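Local coordinates for isochorismatase family protein (Enterococcus faecalis, PDB 2A67) that probably acts as a hydrolase of the isochorismatase family, although its substrate is not established, at residues Arg5-Ile10 with Thr103-Gly108; Leu9-Lys14 with Val50-Thr55. All coordinates share one frame; numbering follows the deposited sequence.

Contact 1 of 2, residues Arg5-Ile10 with Thr103-Gly108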
loop_
_atom_site.group_PDB
_atom_site.type_symbol
_atom_site.label_atom_id
_atom_site.label_comp_id
_atom_site.label_asym_id
_atom_site.label_seq_id
_atom_site.Cartn_x
_atom_site.Cartn_y
_atom_site.Cartn_z
ATOM N N ARG D 5 19.326 7.847 8.915
ATOM C CA ARG D 5 17.947 8.358 8.791
ATOM C C ARG D 5 17.896 9.361 7.656
ATOM O O ARG D 5 18.781 10.234 7.586
ATOM C CB ARG D 5 17.492 9.037 10.121
ATOM C CG ARG D 5 15.999 9.501 10.104
ATOM C CD ARG D 5 15.639 9.935 11.549
ATOM N NE ARG D 5 14.530 10.897 11.587
ATOM C CZ ARG D 5 13.858 11.247 12.680
ATOM N NH1 ARG D 5 14.151 10.681 13.862
ATOM N NH2 ARG D 5 12.877 12.144 12.584
ATOM N N ALA D 6 16.883 9.222 6.753
ATOM C CA ALA D 6 16.681 10.129 5.648
ATOM C C ALA D 6 15.274 10.677 5.674
ATOM O O ALA D 6 14.340 10.020 6.156
ATOM C CB ALA D 6 16.897 9.405 4.274
ATOM N N LEU D 7 15.144 11.877 5.141
ATOM C CA LEU D 7 13.878 12.497 4.866
ATOM C C LEU D 7 13.540 12.212 3.370
ATOM O O LEU D 7 14.310 12.576 2.463
ATOM C CB LEU D 7 14.012 13.988 5.063
ATOM C CG LEU D 7 12.769 14.881 5.026
ATOM C CD1 LEU D 7 11.751 14.487 6.142
ATOM C CD2 LEU D 7 13.192 16.336 5.180
ATOM N N LEU D 8 12.396 11.560 3.140
ATOM C CA LEU D 8 12.004 11.151 1.827
ATOM C C LEU D 8 10.766 11.963 1.408
ATOM O O LEU D 8 9.676 11.782 1.985
ATOM C CB LEU D 8 11.747 9.636 1.802
ATOM C CG LEU D 8 11.378 9.020 0.415
ATOM C CD1 LEU D 8 12.603 9.161 -0.520
ATOM C CD2 LEU D 8 10.990 7.551 0.621
ATOM N N LEU D 9 10.937 12.844 0.407
ATOM C CA LEU D 9 9.934 13.863 0.085
ATOM C C LEU D 9 9.370 13.588 -1.306
ATOM O O LEU D 9 10.071 13.776 -2.289
ATOM C CB LEU D 9 10.547 15.276 0.156
ATOM C CG LEU D 9 11.167 15.683 1.533
ATOM C CD1 LEU D 9 11.763 17.038 1.431
ATOM C CD2 LEU D 9 10.115 15.619 2.628
ATOM N N ILE D 10 8.115 13.142 -1.359
ATOM C CA ILE D 10 7.584 12.484 -2.539
ATOM C C ILE D 10 6.720 13.425 -3.405
ATOM O O ILE D 10 5.683 13.971 -2.982
ATOM C CB ILE D 10 6.808 11.182 -2.179
ATOM C CG1 ILE D 10 7.710 10.186 -1.435
ATOM C CG2 ILE D 10 6.151 10.549 -3.496
ATOM C CD1 ILE D 10 6.906 9.129 -0.682
ATOM N N THR D 103 16.147 4.243 8.279
ATOM C CA THR D 103 14.962 4.924 8.817
ATOM C C THR D 103 14.577 5.978 7.841
ATOM O O THR D 103 15.441 6.744 7.412
ATOM C CB THR D 103 15.248 5.554 10.260
ATOM O OG1 THR D 103 15.544 4.490 11.142
ATOM C CG2 THR D 103 14.042 6.158 10.830
ATOM N N LEU D 104 13.282 6.023 7.499
ATOM C CA LEU D 104 12.799 6.963 6.492
ATOM C C LEU D 104 11.722 7.766 7.146
ATOM O O LEU D 104 10.760 7.198 7.651
ATOM C CB LEU D 104 12.114 6.177 5.317
ATOM C CG LEU D 104 13.068 5.287 4.530
ATOM C CD1 LEU D 104 12.293 4.445 3.485
ATOM C CD2 LEU D 104 14.158 6.211 3.874
ATOM N N GLU D 105 11.862 9.081 7.096
ATOM C CA GLU D 105 10.773 10.004 7.455
ATOM C C GLU D 105 10.113 10.473 6.151
ATOM O O GLU D 105 10.728 11.165 5.355
ATOM C CB GLU D 105 11.282 11.238 8.234
ATOM C CG GLU D 105 10.137 12.159 8.680
ATOM C CD GLU D 105 10.611 13.342 9.541
ATOM O OE1 GLU D 105 11.720 13.270 10.158
ATOM O OE2 GLU D 105 9.837 14.317 9.618
ATOM N N ILE D 106 8.841 10.155 5.978
ATOM C CA ILE D 106 8.177 10.314 4.679
ATOM C C ILE D 106 7.155 11.443 4.650
ATOM O O ILE D 106 6.363 11.625 5.578
ATOM C CB ILE D 106 7.528 8.956 4.273
ATOM C CG1 ILE D 106 8.638 7.905 4.078
ATOM C CG2 ILE D 106 6.704 9.079 2.924
ATOM C CD1 ILE D 106 8.215 6.438 4.148
ATOM N N ALA D 107 7.135 12.186 3.546
ATOM C CA ALA D 107 6.139 13.236 3.317
ATOM C C ALA D 107 5.894 13.275 1.795
ATOM O O ALA D 107 6.721 12.762 1.020
ATOM C CB ALA D 107 6.679 14.603 3.828
ATOM N N GLY D 108 4.736 13.782 1.392
ATOM C CA GLY D 108 4.547 14.148 -0.039
ATOM C C GLY D 108 3.114 14.092 -0.443
ATOM O O GLY D 108 2.222 14.159 0.395
#

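Contact 2 of 2, residues Leu9-Lys14 with Val50-Thr55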
loop_
_atom_site.group_PDB
_atom_site.type_symbol
_atom_site.label_atom_id
_atom_site.label_comp_id
_atom_site.label_asym_id
_atom_site.label_seq_id
_atom_site.Cartn_x
_atom_site.Cartn_y
_atom_site.Cartn_z
ATOM N N LEU D 9 10.937 12.844 0.407
ATOM C CA LEU D 9 9.934 13.863 0.085
ATOM C C LEU D 9 9.370 13.588 -1.306
ATOM O O LEU D 9 10.071 13.776 -2.289
ATOM C CB LEU D 9 10.547 15.276 0.156
ATOM C CG LEU D 9 11.167 15.683 1.533
ATOM C CD1 LEU D 9 11.763 17.038 1.431
ATOM C CD2 LEU D 9 10.115 15.619 2.628
ATOM N N ILE D 10 8.115 13.142 -1.359
ATOM C CA ILE D 10 7.584 12.484 -2.539
ATOM C C ILE D 10 6.720 13.425 -3.405
ATOM O O ILE D 10 5.683 13.971 -2.982
ATOM C CB ILE D 10 6.808 11.182 -2.179
ATOM C CG1 ILE D 10 7.710 10.186 -1.435
ATOM C CG2 ILE D 10 6.151 10.549 -3.496
ATOM C CD1 ILE D 10 6.906 9.129 -0.682
ATOM N N ASP D 11 7.180 13.600 -4.633
ATOM C CA ASP D 11 6.396 14.236 -5.723
ATOM C C ASP D 11 5.860 15.608 -5.388
ATOM O O ASP D 11 4.723 15.933 -5.749
ATOM C CB ASP D 11 5.208 13.346 -6.164
ATOM C CG ASP D 11 5.629 12.028 -6.825
ATOM O OD1 ASP D 11 6.820 11.760 -7.037
ATOM O OD2 ASP D 11 4.739 11.220 -7.149
ATOM N N PHE D 12 6.654 16.422 -4.719
ATOM C CA PHE D 12 6.324 17.812 -4.471
ATOM C C PHE D 12 6.666 18.674 -5.687
ATOM O O PHE D 12 7.558 19.544 -5.625
ATOM C CB PHE D 12 7.105 18.340 -3.269
ATOM C CG PHE D 12 6.540 17.941 -1.953
ATOM C CD1 PHE D 12 5.200 18.228 -1.631
ATOM C CD2 PHE D 12 7.347 17.319 -1.005
ATOM C CE1 PHE D 12 4.693 17.890 -0.347
ATOM C CE2 PHE D 12 6.841 16.971 0.281
ATOM C CZ PHE D 12 5.533 17.261 0.598
ATOM N N GLN D 13 5.912 18.463 -6.764
ATOM C CA GLN D 13 6.163 19.092 -8.072
ATOM C C GLN D 13 4.994 20.011 -8.522
ATOM O O GLN D 13 3.815 19.708 -8.271
ATOM C CB GLN D 13 6.397 17.992 -9.106
ATOM C CG GLN D 13 7.526 16.957 -8.711
ATOM C CD GLN D 13 7.423 15.709 -9.527
ATOM O OE1 GLN D 13 6.886 14.716 -9.078
ATOM N NE2 GLN D 13 7.924 15.756 -10.756
ATOM N N LYS D 14 5.351 21.119 -9.186
ATOM C CA LYS D 14 4.400 22.176 -9.565
ATOM C C LYS D 14 3.146 21.634 -10.258
ATOM O O LYS D 14 2.026 21.995 -9.888
ATOM C CB LYS D 14 5.085 23.211 -10.449
ATOM C CG LYS D 14 6.377 23.759 -9.862
ATOM C CD LYS D 14 6.931 24.833 -10.792
ATOM C CE LYS D 14 8.440 24.853 -10.835
ATOM N NZ LYS D 14 8.845 25.257 -12.255
ATOM N N VAL D 50 11.780 12.784 -4.368
ATOM C CA VAL D 50 11.309 11.887 -5.453
ATOM C C VAL D 50 10.454 12.722 -6.420
ATOM O O VAL D 50 9.590 13.487 -6.003
ATOM C CB VAL D 50 10.541 10.649 -4.897
ATOM C CG1 VAL D 50 10.041 9.772 -6.056
ATOM C CG2 VAL D 50 11.509 9.820 -3.934
ATOM N N GLN D 51 10.770 12.625 -7.703
ATOM C CA GLN D 51 10.012 13.315 -8.738
ATOM C C GLN D 51 9.495 12.305 -9.750
ATOM O O GLN D 51 10.242 11.453 -10.265
ATOM C CB GLN D 51 10.887 14.357 -9.428
ATOM C CG GLN D 51 11.244 15.530 -8.514
ATOM C CD GLN D 51 12.269 16.435 -9.117
ATOM O OE1 GLN D 51 13.465 16.250 -8.912
ATOM N NE2 GLN D 51 11.820 17.416 -9.906
ATOM N N HIS D 52 8.188 12.404 -9.982
ATOM C CA HIS D 52 7.465 11.543 -10.908
ATOM C C HIS D 52 7.621 12.149 -12.317
ATOM O O HIS D 52 7.802 13.349 -12.484
ATOM C CB HIS D 52 5.992 11.462 -10.480
ATOM C CG HIS D 52 5.238 10.351 -11.135
ATOM N ND1 HIS D 52 4.419 10.560 -12.225
ATOM C CD2 HIS D 52 5.207 9.018 -10.893
ATOM C CE1 HIS D 52 3.882 9.413 -12.601
ATOM N NE2 HIS D 52 4.345 8.462 -11.820
ATOM N N GLU D 53 7.634 11.296 -13.312
ATOM C CA GLU D 53 7.682 11.759 -14.720
ATOM C C GLU D 53 6.710 10.902 -15.502
ATOM O O GLU D 53 6.644 9.693 -15.291
ATOM C CB GLU D 53 9.109 11.659 -15.270
ATOM C CG GLU D 53 9.727 10.242 -15.381
ATOM C CD GLU D 53 11.216 10.289 -15.646
ATOM O OE1 GLU D 53 11.966 10.730 -14.764
ATOM O OE2 GLU D 53 11.675 9.927 -16.755
ATOM N N GLU D 54 5.966 11.539 -16.408
ATOM C CA GLU D 54 5.012 10.840 -17.271
ATOM C C GLU D 54 4.690 11.776 -18.419
ATOM O O GLU D 54 5.215 12.892 -18.488
ATOM C CB GLU D 54 3.749 10.436 -16.482
ATOM C CG GLU D 54 3.037 11.605 -15.757
ATOM C CD GLU D 54 1.872 11.164 -14.829
ATOM O OE1 GLU D 54 1.841 9.999 -14.335
ATOM O OE2 GLU D 54 0.988 12.009 -14.553
ATOM N N THR D 55 3.836 11.331 -19.338
ATOM C CA THR D 55 3.549 12.163 -20.506
ATOM C C THR D 55 3.004 13.541 -20.090
ATOM O O THR D 55 3.392 14.549 -20.679
ATOM C CB THR D 55 2.641 11.458 -21.531
ATOM O OG1 THR D 55 1.603 10.763 -20.839
ATOM C CG2 THR D 55 3.448 10.458 -22.380
HETATM O O HOH W 1 9.599 15.755 -4.118
#

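Contact 1 of 2, residues Arg5-Ile10 with Thr103-Gly108
R5 and E105 form a salt bridge, NH2 of R5 lying 2.9 Å from OE1 of E105 with an N-H...O angle of 164°. The oxygen sits at the guanidinium edge, in its plane, but the carboxylate is turned: the two planes differ by 63°, and NH2 meets OE1 from above the carboxylate. R5 reaches it because CG is anti to the backbone N and the chain stays extended to NE. The buried carboxylate has further partners: OE1 also bonds to Y40, while OE2 takes R36 and T132, which would probably stabilise its negative charge.

Below these groups the backbones pair in parallel register from R5 with T103 to I10 with G108. N of A6 bonds to O of T103 at 2.9 Å, and N of E105 returns to O of A6 at 2.8 Å; the same alternation carries through L8, A107 and I10. An interstrand angle of 18° fits neighbouring central strands of the parallel alpha/beta sheet, with 47-52 on the other flank of 5-10.

On the face of R5 and E105, CD1 of L7 packs 3.8 Å from CD of E105, the two side chains lying alongside and pointing the same way. Farther along that face CD2 of L9, which packs against V33 and I37 of helix 26-42, meets CB of A107 at 3.8 Å. The other face is apolar: CD2 of L8 lies 4.2 Å from CG1 of I106, and CD1 of I10 comes across to CG2 of I106 at 3.6 Å. At the last pair, CA of G108 approaches O of I10 to 3.2 Å, in a CA-H...O contact.

Contact 2 of 2, residues Leu9-Lys14 with Val50-Thr55
The C-terminal edge of the parallel sheet, where strand 5-10 ends beside strand 47-52, brings I10 and D11 against V50 and Q51. The last backbone bonds are N of V50 to O of L9, 2.9 Å, and N of D11 to O of V50, 2.8 Å, which evidence a single parallel bridge, I10 with V50. The chain then leaves the strand: D11 has positive phi (55°), and F12 is the centre of an inverse gamma turn.

Past this turn a side chain takes over the pairing. CG of Q13 is anti to its carbonyl carbon and the chain runs on extended, placing the amide beside the backbone of H52. There NE2 donates to O of H52 at 3.0 Å, almost straight at 178°, within both the amide plane and the carbonyl plane. In return N of H52 bonds to OE1 of Q13 at 2.8 Å, tilted 33° from the amide plane, so two bonds fix the amide's rotation. NE2 also reaches W64 O.

A water bridges the strand ends: it donates to O of L9 at 2.7 Å and to O of V50 at 2.9 Å, and accepts from N of F12. The carboxylate of D11 crosses CB of H52, with OD1 and OD2 each 3.6 Å from it. Its OD2 forms a salt bridge with K81, and its side chain touches C114, a grouping consistent with the Asp-Lys-Cys triad of isochorismatase-type hydrolases.

Helix 26-42 packs on L9 and F12, helix 111-125 on I10 and D11, and strand 77-81 lies beside V50 and H52.

How the contacts relate
Strand 5-10 is the first segment of contact 1, and its end, L9 and I10, opens the first segment of contact 2, which runs on into the following loop. Following the chain, contact 2 closes first, after 35 intervening residues that include helix 26-42, completing a beta-alpha-beta unit with strand 47-52. Contact 1 closes only after 92 residues, when 103-108 returns to the other flank of 5-10; in sequence, the second segment of contact 2 falls within that span, so the loops nest without crossing. Together they set the sheet order 47-52, 5-10, 103-109. They meet directly where CZ of F12 lies 3.3 Å from CA of G108 and where CD1 of L8 lies 3.6 Å from CG2 of V50.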